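Local coordinates for protein ACP (Streptomyces sp. MSC090213JE08, PDB 6KXF) that probably carries the growing acyl chain on a phosphopantetheine arm and presents it to the ketosynthase/chain length factor of a highly reducing type II polyketide synthase, at residues R13-E18 with L48-M53; I57-N62 with Y74-A79. All coordinates share one frame; numbering follows the deposited sequence.

Contact 1: residues R13-E18 with L48-M53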
loop_
_atom_site.group_PDB
_atom_site.type_symbol
_atom_site.label_atom_id
_atom_site.label_comp_id
_atom_site.label_asym_id
_atom_site.label_seq_id
_atom_site.Cartn_x
_atom_site.Cartn_y
_atom_site.Cartn_z
ATOM N N ARG C 13 -15.885 -32.028 -12.966
ATOM C CA ARG C 13 -15.657 -31.409 -14.293
ATOM C C ARG C 13 -16.063 -29.928 -14.257
ATOM O O ARG C 13 -15.310 -29.044 -14.678
ATOM C CB ARG C 13 -16.477 -32.125 -15.374
ATOM C CG ARG C 13 -15.717 -33.144 -16.218
ATOM C CD ARG C 13 -16.410 -33.507 -17.539
ATOM N NE ARG C 13 -16.980 -32.352 -18.247
ATOM C CZ ARG C 13 -16.463 -31.758 -19.333
ATOM N NH1 ARG C 13 -15.553 -32.379 -20.068
ATOM N NH2 ARG C 13 -16.860 -30.538 -19.681
ATOM N N GLU C 14 -17.270 -29.669 -13.744
ATOM C CA GLU C 14 -17.900 -28.332 -13.766
ATOM C C GLU C 14 -17.129 -27.357 -12.854
ATOM O O GLU C 14 -16.967 -26.159 -13.175
ATOM C CB GLU C 14 -19.370 -28.468 -13.356
ATOM C CG GLU C 14 -20.212 -27.226 -13.595
ATOM C CD GLU C 14 -21.613 -27.323 -13.015
ATOM O OE1 GLU C 14 -21.804 -28.069 -12.024
ATOM O OE2 GLU C 14 -22.518 -26.662 -13.556
ATOM N N ILE C 15 -16.664 -27.874 -11.707
ATOM C CA ILE C 15 -15.850 -27.108 -10.759
ATOM C C ILE C 15 -14.527 -26.741 -11.448
ATOM O O ILE C 15 -14.226 -25.540 -11.575
ATOM C CB ILE C 15 -15.648 -27.876 -9.432
ATOM C CG1 ILE C 15 -16.914 -27.855 -8.568
ATOM C CG2 ILE C 15 -14.449 -27.335 -8.664
ATOM C CD1 ILE C 15 -16.953 -28.914 -7.482
ATOM N N ILE C 16 -13.778 -27.767 -11.896
ATOM C CA ILE C 16 -12.499 -27.601 -12.621
ATOM C C ILE C 16 -12.647 -26.526 -13.713
ATOM O O ILE C 16 -11.988 -25.458 -13.656
ATOM C CB ILE C 16 -12.030 -28.930 -13.234
ATOM C CG1 ILE C 16 -11.613 -29.933 -12.161
ATOM C CG2 ILE C 16 -10.923 -28.687 -14.254
ATOM C CD1 ILE C 16 -10.810 -31.110 -12.685
ATOM N N ALA C 17 -13.518 -26.817 -14.693
ATOM C CA ALA C 17 -13.711 -25.997 -15.874
ATOM C C ALA C 17 -13.861 -24.526 -15.466
ATOM O O ALA C 17 -13.205 -23.667 -16.044
ATOM C CB ALA C 17 -14.903 -26.487 -16.670
ATOM N N GLU C 18 -14.687 -24.248 -14.450
ATOM C CA GLU C 18 -14.957 -22.868 -14.023
ATOM C C GLU C 18 -13.689 -22.212 -13.441
ATOM O O GLU C 18 -13.571 -20.984 -13.476
ATOM C CB GLU C 18 -16.098 -22.831 -13.001
ATOM C CG GLU C 18 -16.668 -21.435 -12.760
ATOM C CD GLU C 18 -17.080 -21.142 -11.321
ATOM O OE1 GLU C 18 -18.026 -21.801 -10.828
ATOM O OE2 GLU C 18 -16.452 -20.251 -10.687
ATOM N N LEU C 48 -8.509 -26.934 -6.120
ATOM C CA LEU C 48 -8.443 -27.650 -4.832
ATOM C C LEU C 48 -9.383 -26.964 -3.819
ATOM O O LEU C 48 -10.142 -27.651 -3.104
ATOM C CB LEU C 48 -6.986 -27.725 -4.354
ATOM C CG LEU C 48 -6.787 -28.391 -2.991
ATOM C CD1 LEU C 48 -5.354 -28.885 -2.839
ATOM C CD2 LEU C 48 -7.166 -27.446 -1.845
ATOM N N SER C 49 -9.400 -25.621 -3.817
ATOM C CA SER C 49 -10.231 -24.820 -2.881
ATOM C C SER C 49 -11.724 -25.061 -3.132
ATOM O O SER C 49 -12.510 -25.125 -2.168
ATOM C CB SER C 49 -9.937 -23.336 -2.940
ATOM O OG SER C 49 -10.769 -22.623 -1.999
ATOM N N ALA C 50 -12.111 -25.109 -4.413
ATOM C CA ALA C 50 -13.527 -25.350 -4.829
ATOM C C ALA C 50 -13.983 -26.767 -4.423
ATOM O O ALA C 50 -15.027 -26.926 -3.810
ATOM C CB ALA C 50 -13.691 -25.110 -6.319
ATOM N N LEU C 51 -13.170 -27.789 -4.710
ATOM C CA LEU C 51 -13.498 -29.159 -4.299
ATOM C C LEU C 51 -13.717 -29.229 -2.777
ATOM O O LEU C 51 -14.722 -29.784 -2.332
ATOM C CB LEU C 51 -12.384 -30.111 -4.738
ATOM C CG LEU C 51 -12.085 -30.129 -6.236
ATOM C CD1 LEU C 51 -10.916 -31.051 -6.548
ATOM C CD2 LEU C 51 -13.320 -30.533 -7.033
ATOM N N GLU C 52 -12.782 -28.670 -1.988
ATOM C CA GLU C 52 -12.854 -28.694 -0.531
ATOM C C GLU C 52 -14.215 -28.162 -0.064
ATOM O O GLU C 52 -14.868 -28.738 0.803
ATOM C CB GLU C 52 -11.747 -27.831 0.088
ATOM C CG GLU C 52 -10.391 -28.507 0.247
ATOM C CD GLU C 52 -9.399 -27.731 1.124
ATOM O OE1 GLU C 52 -9.454 -26.488 1.142
ATOM O OE2 GLU C 52 -8.586 -28.368 1.811
ATOM N N MET C 53 -14.625 -27.024 -0.633
ATOM C CA MET C 53 -15.858 -26.368 -0.241
ATOM C C MET C 53 -17.073 -27.208 -0.657
ATOM O O MET C 53 -18.014 -27.339 0.131
ATOM C CB MET C 53 -15.969 -24.984 -0.875
ATOM C CG MET C 53 -16.780 -24.025 -0.039
ATOM S SD MET C 53 -16.707 -22.352 -0.697
ATOM C CE MET C 53 -14.966 -22.186 -1.117
#
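Ile15 is the one residue of 13-18 that reaches across to helix 41-55, and it does so with both of its outer methyl groups. Its branch methyl CG2 comes up obliquely against the CB of Ala50, 3.3 Å away, closer than two methyl carbons usually come. The same CG2 lies 3.8 Å from CD2 of Leu51, and the end of the longer branch, Ile15 CD1, stands 4.0 Å from that same Leu51 CD2. One leucine methyl is therefore touched by both branches of the isoleucine. With chi1 at -75°, CG2 stands opposite the backbone N and leads toward Ala50, while CG1 lies beside the N and carries CD1 to the CD2 methyl at the end of Leu51. The isoleucine and leucine chains lie at a slant to one another. Leu51 leaves its helix to one side of the direct line between the backbones, and only its end closes in on Ile15. Ala50 presents only a single methyl here, and at this point the backbones come closest, the CA atoms of Ile15 and Ala50 lying 6.6 Å apart. No hydrogen bond links the segments; the join is wholly apolar. Ile16, the next residue, turns to Thr73 of helix 72-81, and Leu51 also packs on Thr77, so the same core continues to the third helix. Isoleucine, alanine and leucine here join the first and second long helices of the phosphopantetheine-binding carrier protein fold, a small helical bundle.

Contact 2: residues I57-N62 with Y74-A79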
loop_
_atom_site.group_PDB
_atom_site.type_symbol
_atom_site.label_atom_id
_atom_site.label_comp_id
_atom_site.label_asym_id
_atom_site.label_seq_id
_atom_site.Cartn_x
_atom_site.Cartn_y
_atom_site.Cartn_z
ATOM N N ILE C 57 -14.594 -31.229 2.573
ATOM C CA ILE C 57 -13.426 -32.077 2.855
ATOM C C ILE C 57 -12.183 -31.196 3.007
ATOM O O ILE C 57 -12.200 -29.979 2.720
ATOM C CB ILE C 57 -13.200 -33.148 1.765
ATOM C CG1 ILE C 57 -13.042 -32.528 0.376
ATOM C CG2 ILE C 57 -14.300 -34.201 1.799
ATOM C CD1 ILE C 57 -12.345 -33.435 -0.610
ATOM N N VAL C 58 -11.099 -31.836 3.454
ATOM C CA VAL C 58 -9.788 -31.229 3.488
ATOM C C VAL C 58 -8.894 -32.024 2.548
ATOM O O VAL C 58 -8.734 -33.229 2.739
ATOM C CB VAL C 58 -9.202 -31.205 4.913
ATOM C CG1 VAL C 58 -7.797 -30.614 4.924
ATOM C CG2 VAL C 58 -10.117 -30.468 5.878
ATOM N N ILE C 59 -8.324 -31.329 1.557
ATOM C CA ILE C 59 -7.297 -31.873 0.691
ATOM C C ILE C 59 -5.958 -31.249 1.094
ATOM O O ILE C 59 -5.839 -30.021 1.208
ATOM C CB ILE C 59 -7.617 -31.608 -0.789
ATOM C CG1 ILE C 59 -9.027 -32.069 -1.173
ATOM C CG2 ILE C 59 -6.555 -32.243 -1.671
ATOM C CD1 ILE C 59 -9.504 -31.556 -2.519
ATOM N N ASP C 60 -4.962 -32.109 1.310
ATOM C CA ASP C 60 -3.629 -31.700 1.692
ATOM C C ASP C 60 -2.999 -30.997 0.488
ATOM O O ASP C 60 -2.944 -31.576 -0.608
ATOM C CB ASP C 60 -2.830 -32.903 2.203
ATOM C CG ASP C 60 -1.354 -32.635 2.414
ATOM O OD1 ASP C 60 -1.009 -31.483 2.727
ATOM O OD2 ASP C 60 -0.564 -33.580 2.239
ATOM N N MET C 61 -2.528 -29.758 0.695
ATOM C CA MET C 61 -2.073 -28.921 -0.436
ATOM C C MET C 61 -0.676 -29.338 -0.923
ATOM O O MET C 61 -0.215 -28.849 -1.956
ATOM C CB MET C 61 -2.137 -27.422 -0.109
ATOM C CG MET C 61 -3.582 -26.967 0.051
ATOM S SD MET C 61 -3.845 -25.185 0.258
ATOM C CE MET C 61 -3.421 -24.624 -1.384
ATOM N N ASN C 62 -0.051 -30.313 -0.254
ATOM C CA ASN C 62 1.144 -31.000 -0.803
ATOM C C ASN C 62 0.739 -32.093 -1.804
ATOM O O ASN C 62 1.578 -32.858 -2.206
ATOM C CB ASN C 62 2.026 -31.632 0.281
ATOM C CG ASN C 62 2.551 -30.635 1.292
ATOM O OD1 ASN C 62 2.284 -30.772 2.486
ATOM N ND2 ASN C 62 3.287 -29.638 0.829
ATOM N N TYR C 74 -9.569 -36.579 -9.378
ATOM C CA TYR C 74 -10.650 -37.400 -8.843
ATOM C C TYR C 74 -10.103 -38.303 -7.731
ATOM O O TYR C 74 -10.753 -38.430 -6.687
ATOM C CB TYR C 74 -11.358 -38.247 -9.907
ATOM C CG TYR C 74 -12.661 -38.817 -9.402
ATOM C CD1 TYR C 74 -13.849 -38.117 -9.567
ATOM C CD2 TYR C 74 -12.700 -40.010 -8.689
ATOM C CE1 TYR C 74 -15.051 -38.601 -9.073
ATOM C CE2 TYR C 74 -13.894 -40.505 -8.181
ATOM C CZ TYR C 74 -15.072 -39.791 -8.366
ATOM O OH TYR C 74 -16.269 -40.249 -7.885
ATOM N N GLN C 75 -8.924 -38.903 -7.960
ATOM C CA GLN C 75 -8.322 -39.865 -7.001
ATOM C C GLN C 75 -8.131 -39.143 -5.667
ATOM O O GLN C 75 -8.564 -39.627 -4.603
ATOM C CB GLN C 75 -6.957 -40.434 -7.428
ATOM C CG GLN C 75 -6.720 -40.539 -8.929
ATOM C CD GLN C 75 -7.735 -41.388 -9.654
ATOM O OE1 GLN C 75 -8.944 -41.291 -9.437
ATOM N NE2 GLN C 75 -7.242 -42.213 -10.563
ATOM N N VAL C 76 -7.471 -37.981 -5.767
ATOM C CA VAL C 76 -7.226 -37.073 -4.664
ATOM C C VAL C 76 -8.565 -36.744 -3.991
ATOM O O VAL C 76 -8.769 -37.080 -2.824
ATOM C CB VAL C 76 -6.479 -35.828 -5.176
ATOM C CG1 VAL C 76 -6.518 -34.678 -4.178
ATOM C CG2 VAL C 76 -5.049 -36.188 -5.557
ATOM N N THR C 77 -9.508 -36.157 -4.738
ATOM C CA THR C 77 -10.788 -35.759 -4.132
ATOM C C THR C 77 -11.364 -36.939 -3.334
ATOM O O THR C 77 -11.617 -36.824 -2.132
ATOM C CB THR C 77 -11.778 -35.240 -5.180
ATOM O OG1 THR C 77 -11.105 -34.248 -5.955
ATOM C CG2 THR C 77 -13.045 -34.667 -4.579
ATOM N N ALA C 78 -11.544 -38.078 -4.018
ATOM C CA ALA C 78 -12.180 -39.278 -3.451
ATOM C C ALA C 78 -11.375 -39.795 -2.251
ATOM O O ALA C 78 -11.960 -40.065 -1.198
ATOM C CB ALA C 78 -12.332 -40.332 -4.522
ATOM N N ALA C 79 -10.048 -39.916 -2.408
ATOM C CA ALA C 79 -9.158 -40.294 -1.298
ATOM C C ALA C 79 -9.478 -39.449 -0.054
ATOM O O ALA C 79 -9.977 -39.962 0.949
ATOM C CB ALA C 79 -7.707 -40.149 -1.709
#
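The extended backbone of 57-60, with no helix or regular strand, runs past one side of helix 72-81 and comes nearest where the CA atoms of Ile59 and Thr77 lie 7.1 Å apart. From it two isoleucines, alternate in sequence, point at the helix. Ile59 offers its branch methyl: CG2 meets CG1 of Val76 at 3.5 Å, a snug fit, and the two side chains cross at about a right angle. Each of these methyls stands opposite the backbone N of its own residue, with chi1 of -52° in Ile59 and 164° in Val76. In the carrier protein fold this loop links the second long helix to the last one, and through the two isoleucines it packs against that last helix. Ile57 uses the far end of its chain instead. Its CD1 rests 3.8 Å from the carbonyl oxygen of Thr77 and 4.2 Å from the methyl CG2 of the same threonine, a van der Waals contact with the backbone oxygen and the methyl, away from the hydroxyl. Thr77 OG1 is hydrogen-bonded to the carbonyl oxygen of Thr73, one turn earlier in the helix. Ile59 also packs on Leu48 of helix 41-55, so it touches both helices 41-55 and 72-81.

How the contacts relate
Contact 1 closes before contact 2 opens along the chain, and their centres lie about 12 Å apart. Helix 41-55 connects them: it carries one segment of contact 1, and the loop of contact 2 follows its end. Glu52 ties the two together, its OE2 probably accepting a hydrogen bond from Ile59 N at 3.0 Å and its backbone O one from Ile57 N. Helices 8-20, 41-55 and 72-81 are thus joined into one small bundle. Helix 41-55, which begins at Ser41 in the pocket of the acylated phosphopantetheine analogue, is packed on helix 8-20 in contact 1 and joined to the loop of contact 2.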